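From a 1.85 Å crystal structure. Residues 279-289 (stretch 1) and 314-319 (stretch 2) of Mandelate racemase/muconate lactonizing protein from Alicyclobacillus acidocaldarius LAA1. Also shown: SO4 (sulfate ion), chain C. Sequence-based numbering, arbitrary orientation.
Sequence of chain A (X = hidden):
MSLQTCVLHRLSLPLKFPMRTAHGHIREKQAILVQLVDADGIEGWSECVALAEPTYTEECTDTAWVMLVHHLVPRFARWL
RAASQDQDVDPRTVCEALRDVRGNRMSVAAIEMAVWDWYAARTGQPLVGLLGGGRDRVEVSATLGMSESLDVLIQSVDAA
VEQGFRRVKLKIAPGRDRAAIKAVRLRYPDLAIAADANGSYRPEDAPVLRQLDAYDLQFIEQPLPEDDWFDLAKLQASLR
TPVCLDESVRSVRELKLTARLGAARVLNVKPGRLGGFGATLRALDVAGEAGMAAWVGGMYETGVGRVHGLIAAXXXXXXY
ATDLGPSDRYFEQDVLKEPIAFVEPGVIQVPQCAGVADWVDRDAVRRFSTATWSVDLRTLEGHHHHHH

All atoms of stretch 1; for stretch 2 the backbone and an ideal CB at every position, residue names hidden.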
# COMPACT_ATOMS: atom_id res chain seq x y z
N ALA A 279 3.57 7.23 15.35
CA ALA A 279 2.46 6.33 14.97
C ALA A 279 2.22 5.17 15.95
O ALA A 279 1.04 4.84 16.25
CB ALA A 279 2.60 5.85 13.51
N THR A 280 3.29 4.60 16.47
CA THR A 280 3.22 3.56 17.44
C THR A 280 2.52 4.08 18.74
O THR A 280 1.63 3.41 19.29
CB THR A 280 4.59 3.05 17.80
OG1 THR A 280 5.17 2.48 16.63
CG2 THR A 280 4.51 1.94 18.89
N LEU A 281 2.92 5.25 19.22
CA LEU A 281 2.24 5.84 20.43
C LEU A 281 0.75 6.07 20.17
O LEU A 281 -0.06 5.78 21.05
CB LEU A 281 2.90 7.17 20.87
CG LEU A 281 4.35 6.94 21.34
CD1 LEU A 281 5.12 8.26 21.56
CD2 LEU A 281 4.40 6.05 22.54
N ARG A 282 0.40 6.62 19.00
CA ARG A 282 -1.02 6.76 18.61
C ARG A 282 -1.80 5.45 18.53
O ARG A 282 -2.96 5.40 18.97
CB ARG A 282 -1.23 7.54 17.33
CG ARG A 282 -0.82 9.00 17.46
CD ARG A 282 -1.11 9.83 16.24
NE ARG A 282 -0.26 9.45 15.10
CZ ARG A 282 -0.74 8.86 14.02
NH1 ARG A 282 0.06 8.52 13.01
NH2 ARG A 282 -2.06 8.63 13.92
N ALA A 283 -1.18 4.39 17.99
CA ALA A 283 -1.78 3.05 17.98
C ALA A 283 -2.01 2.49 19.38
O ALA A 283 -3.02 1.82 19.63
CB ALA A 283 -0.91 2.03 17.18
N LEU A 284 -1.05 2.71 20.28
CA LEU A 284 -1.21 2.19 21.62
C LEU A 284 -2.37 2.91 22.38
O LEU A 284 -3.06 2.29 23.17
CB LEU A 284 0.09 2.31 22.41
CG LEU A 284 1.22 1.41 21.94
CD1 LEU A 284 2.44 1.47 22.88
CD2 LEU A 284 0.75 -0.04 21.75
N ASP A 285 -2.54 4.20 22.12
CA ASP A 285 -3.65 4.98 22.69
C ASP A 285 -4.94 4.33 22.30
O ASP A 285 -5.78 4.03 23.15
CB ASP A 285 -3.68 6.43 22.17
CG ASP A 285 -2.83 7.35 23.00
OD1 ASP A 285 -2.41 6.91 24.09
OD2 ASP A 285 -2.56 8.50 22.58
N VAL A 286 -5.11 4.14 21.00
CA VAL A 286 -6.34 3.58 20.46
C VAL A 286 -6.55 2.13 20.90
O VAL A 286 -7.71 1.75 21.20
CB VAL A 286 -6.44 3.70 18.90
CG1 VAL A 286 -7.70 2.91 18.33
CG2 VAL A 286 -6.52 5.16 18.45
N ALA A 287 -5.50 1.32 20.96
CA ALA A 287 -5.67 -0.09 21.42
C ALA A 287 -6.09 -0.16 22.92
O ALA A 287 -6.98 -0.97 23.32
CB ALA A 287 -4.44 -0.90 21.18
N GLY A 288 -5.43 0.66 23.74
CA GLY A 288 -5.77 0.74 25.18
C GLY A 288 -7.23 1.21 25.38
O GLY A 288 -7.94 0.59 26.15
N GLU A 289 -7.68 2.25 24.67
CA GLU A 289 -9.09 2.76 24.75
C GLU A 289 -10.08 1.62 24.40
O GLU A 289 -11.20 1.51 24.96
CB GLU A 289 -9.36 3.90 23.75
CG GLU A 289 -8.63 5.24 23.90
CD GLU A 289 -8.59 6.07 22.55
OE1 GLU A 289 -9.61 6.14 21.80
OE2 GLU A 289 -7.51 6.66 22.23
N UNK A 314 9.10 -1.40 25.62
CA UNK A 314 9.09 -0.83 26.97
C UNK A 314 7.79 -0.02 27.28
O UNK A 314 7.52 0.36 28.43
CB UNK A 314 10.31 0.07 27.14
N UNK A 315 6.98 0.24 26.27
CA UNK A 315 5.83 1.11 26.47
C UNK A 315 4.74 0.42 27.32
O UNK A 315 4.68 -0.83 27.38
CB UNK A 315 5.26 1.53 25.12
N UNK A 316 3.92 1.23 28.05
CA UNK A 316 3.09 0.62 29.08
C UNK A 316 2.14 -0.47 28.60
O UNK A 316 2.07 -1.49 29.27
CB UNK A 316 2.27 1.71 29.77
N UNK A 317 1.46 -0.30 27.46
CA UNK A 317 0.48 -1.32 27.00
C UNK A 317 1.08 -2.59 26.40
O UNK A 317 0.35 -3.57 26.09
CB UNK A 317 -0.44 -0.69 25.95
N UNK A 318 2.40 -2.60 26.23
CA UNK A 318 3.07 -3.76 25.69
C UNK A 318 3.11 -4.87 26.69
O UNK A 318 4.18 -5.20 27.20
CB UNK A 318 4.49 -3.41 25.24
N UNK A 319 1.95 -5.50 26.91
CA UNK A 319 1.72 -6.43 28.03
C UNK A 319 2.19 -7.87 27.81
O UNK A 319 2.40 -8.63 28.77
CB UNK A 319 0.22 -6.46 28.35
S SO4 C . -2.75 7.02 10.62
O1 SO4 C . -2.23 7.56 9.37
O2 SO4 C . -1.79 6.08 11.19
O3 SO4 C . -2.91 8.07 11.62
O4 SO4 C . -4.05 6.40 10.32

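Stretch 1 is helical throughout, with i to i+4 backbone hydrogen bonds from Ala 283 N to Ala 279 O through Glu 289 N to Asp 285 O. The side it turns to stretch 2 offers Thr 280, Leu 281, Leu 284, Ala 287 and the bare backbone of Gly 288, a largely apolar surface.

Position 314 lies beyond the reach of the helix: nothing of stretch 1 comes within 5.5 Å of its ideal CB. The helix therefore sets no preference, and many residues would be compatible. The deposited residue is Ala 314.

At position 315 the CA-to-CB bond points toward the helix, and the ideal CB is already 3.6 Å from Leu 284 CD1, with Leu 281 CD2 at 5.3 Å. Phi/psi of -71/153 is an extended conformation open to most residues. A medium-sized apolar side chain, such as leucine, isoleucine or methionine, would suit. Leu 315, in the m, t rotamer, reaches between its neighbours: its CD1 packs 3.6 Å from Leu 284 CD1 and lies 4.3 Å from Thr 280 CG2. Leu 281 CD2 lies against both methyls, 3.8 Å from Leu 315 CD2 and 3.9 Å from Leu 315 CD1.

Position 316 points sideways, with no helix atom within 5.5 Å of its ideal CB. It is the second residue of a type I turn, and phi/psi of -58/-43 would admit proline as well as many other residues. Pro 316 has a phi compatible with its ring and makes no contact with the helix.

Position 317 again points toward the helix, its ideal CB 4.4 Å from Leu 284 CD2. Beyond lie the methyl of Ala 287 and the uncovered backbone at Gly 288, which leave space for a longer side chain; leucine or methionine would be plausible, whereas a charge would find no partner here. Leu 317 buries the largest area of this stretch. Its CD2 lies 3.8 Å from Ala 287 CB, 4.1 Å from Leu 284 CD2 and 3.7 Å from Gly 288 N, a close fit against the helix backbone.

Position 318 closes the turn, its N hydrogen-bonded to Leu 315 O (3.1 Å). CB points sideways, with nothing of the helix within 5.5 Å, so a contact calls for a longer side chain, and the apolar surface favours an apolar one such as methionine or leucine. Met 318, modelled as selenomethionine, makes that contact: its CE lies 4.1 Å from Leu 284 CD1 and 4.4 Å from Thr 280 CG2.

Position 319 is out of reach and would accept polar or charged residues; Arg 319 makes no contact with stretch 1. No hydrogen bond joins the two stretches, so the fit rests on shape and hydrophobicity.

Stretch 2 (314-319) ALPLMR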
# COMPACT_ATOMS: atom_id res chain seq x y z
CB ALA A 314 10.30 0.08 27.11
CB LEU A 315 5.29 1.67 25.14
CG LEU A 315 6.33 2.47 24.36
CD1 LEU A 315 5.93 2.49 22.86
CD2 LEU A 315 6.54 3.94 24.92
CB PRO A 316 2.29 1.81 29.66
CG PRO A 316 3.14 2.96 29.47
CD PRO A 316 3.83 2.71 28.10
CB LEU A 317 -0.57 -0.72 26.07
CG LEU A 317 -1.75 -1.61 25.61
CD1 LEU A 317 -2.96 -1.63 26.60
CD2 LEU A 317 -2.24 -1.13 24.27
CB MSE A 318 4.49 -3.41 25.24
CG MSE A 318 4.49 -2.28 24.27
SE MSE A 318 3.63 -2.89 22.57
CE MSE A 318 4.69 -1.64 21.46
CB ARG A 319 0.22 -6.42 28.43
CG ARG A 319 -0.27 -5.19 29.30
CD ARG A 319 0.44 -5.12 30.67
NE ARG A 319 0.02 -6.20 31.59
CZ ARG A 319 0.77 -6.74 32.56
NH1 ARG A 319 2.02 -6.32 32.76
NH2 ARG A 319 0.26 -7.71 33.32
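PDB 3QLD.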